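Local atomic coordinates of stage III sporulation protein AB (Bacillus subtilis, PDB entry 6BS9), a protein that is essential for sporulation and probably takes part in a secretion system of the developing spore. Residues S63-W68 with F92-G97. Numbering follows the deposited sequence.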
# COMPACT_ATOMS: atom_id res chain seq x y z
N SER A 63 -8.41 7.95 -12.36
CA SER A 63 -8.84 7.85 -10.96
C SER A 63 -7.70 7.34 -10.05
O SER A 63 -6.79 6.70 -10.48
CB SER A 63 -10.02 6.88 -10.81
OG SER A 63 -9.60 5.55 -11.12
N ALA A 64 -7.82 7.59 -8.77
CA ALA A 64 -6.82 7.11 -7.82
C ALA A 64 -6.73 5.59 -7.86
O ALA A 64 -5.66 5.02 -7.80
CB ALA A 64 -7.14 7.61 -6.43
N LYS A 65 -7.88 4.95 -8.04
CA LYS A 65 -7.97 3.51 -8.16
C LYS A 65 -7.15 3.01 -9.32
O LYS A 65 -6.42 2.03 -9.18
CB LYS A 65 -9.42 3.10 -8.29
CG LYS A 65 -9.71 1.66 -8.66
CD LYS A 65 -11.18 1.52 -9.03
CE LYS A 65 -11.58 0.09 -9.31
NZ LYS A 65 -10.77 -0.50 -10.43
N THR A 66 -7.30 3.65 -10.48
CA THR A 66 -6.61 3.18 -11.65
C THR A 66 -5.10 3.44 -11.45
O THR A 66 -4.28 2.56 -11.75
CB THR A 66 -7.14 3.90 -12.91
OG1 THR A 66 -8.52 3.58 -13.10
CG2 THR A 66 -6.35 3.55 -14.18
N ALA A 67 -4.76 4.61 -10.95
CA ALA A 67 -3.34 4.96 -10.70
C ALA A 67 -2.67 4.01 -9.74
O ALA A 67 -1.51 3.61 -9.96
CB ALA A 67 -3.21 6.37 -10.16
N TRP A 68 -3.41 3.61 -8.72
CA TRP A 68 -2.90 2.62 -7.79
C TRP A 68 -2.63 1.22 -8.43
O TRP A 68 -1.54 0.64 -8.26
CB TRP A 68 -3.83 2.45 -6.62
CG TRP A 68 -3.30 1.52 -5.68
CD1 TRP A 68 -3.60 0.18 -5.57
CD2 TRP A 68 -2.30 1.77 -4.70
NE1 TRP A 68 -2.91 -0.39 -4.50
CE2 TRP A 68 -2.09 0.56 -3.97
CE3 TRP A 68 -1.55 2.91 -4.33
CZ2 TRP A 68 -1.14 0.47 -2.96
CZ3 TRP A 68 -0.63 2.81 -3.28
CH2 TRP A 68 -0.46 1.64 -2.62
N PHE A 92 -7.16 -2.64 -1.79
CA PHE A 92 -6.95 -1.26 -1.38
C PHE A 92 -7.19 -0.27 -2.54
O PHE A 92 -7.84 0.75 -2.37
CB PHE A 92 -5.58 -1.04 -0.72
CG PHE A 92 -5.26 0.40 -0.41
CD1 PHE A 92 -5.80 1.00 0.67
CD2 PHE A 92 -4.44 1.14 -1.22
CE1 PHE A 92 -5.50 2.34 0.98
CE2 PHE A 92 -4.19 2.46 -0.96
CZ PHE A 92 -4.71 3.08 0.15
N GLY A 93 -6.66 -0.55 -3.73
CA GLY A 93 -6.98 0.27 -4.90
C GLY A 93 -8.47 0.40 -5.18
O GLY A 93 -8.96 1.50 -5.37
N GLU A 94 -9.18 -0.72 -5.19
CA GLU A 94 -10.62 -0.80 -5.44
C GLU A 94 -11.34 0.08 -4.43
O GLU A 94 -12.19 0.92 -4.78
CB GLU A 94 -11.08 -2.28 -5.40
CG GLU A 94 -10.22 -3.26 -6.26
CD GLU A 94 -10.78 -3.87 -7.55
OE1 GLU A 94 -10.32 -5.02 -7.89
OE2 GLU A 94 -11.60 -3.22 -8.27
N THR A 95 -10.84 0.08 -3.20
CA THR A 95 -11.32 0.95 -2.17
C THR A 95 -11.25 2.43 -2.42
O THR A 95 -12.01 3.23 -1.85
CB THR A 95 -10.53 0.61 -0.86
OG1 THR A 95 -10.91 -0.68 -0.39
CG2 THR A 95 -10.72 1.61 0.26
N LEU A 96 -10.29 2.88 -3.20
CA LEU A 96 -10.15 4.32 -3.47
C LEU A 96 -11.30 4.86 -4.28
O LEU A 96 -11.47 6.08 -4.40
CB LEU A 96 -8.78 4.61 -4.15
CG LEU A 96 -7.59 4.14 -3.29
CD1 LEU A 96 -6.28 4.19 -4.03
CD2 LEU A 96 -7.48 4.94 -2.03
N GLY A 97 -11.94 3.94 -4.99
CA GLY A 97 -13.09 4.25 -5.79
C GLY A 97 -14.44 4.07 -5.16
O GLY A 97 -15.43 4.24 -5.84
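Trp68, near the start of helix 64-75, and Phe92 and Gly93, near the end of helix 83-95, bring these two helices of this all-helical fragment of SpoIIIAB together. Their backbones come very close, with Lys65 CA 4.7 Å from Gly93 CA. Gly93 makes this possible: a CB on it would fall only 2.8 Å from Trp68 CD1, a clash. In Trp68, chi1 (-177°) puts CG beside the carbonyl carbon, and chi2 (-97°) turns the ring so that one face meets the edge of Phe92 in a T-shaped stack. The planes stand at 73°, and Phe92 CD2 sits 3.7 Å from Trp68 CE2, offset toward the rim. Trp68 NE1 hydrogen-bonds to Leu89 O, which helps to hold the ring's rotation, while Phe53 adds a second edge-to-face partner. An alanine in place of Trp68 would probably cost Leu89 O its bond from the indole N-H and open a gap beside Phe92 and Gly93. Leu96 CD1 packs 4.0 Å from Trp68 CB, and Leu96 CB lies 4.1 Å from Ala64 CB. Lys65 CB rests 3.4 Å from Gly93 O. Further out, Lys65 NZ forms a salt bridge with Glu94 OE2 at 3.6 Å. The contact therefore combines a buried aromatic pair, flanked by partly exposed Ala64 and Leu96, with a long, probably modest, charge pairing at its margin.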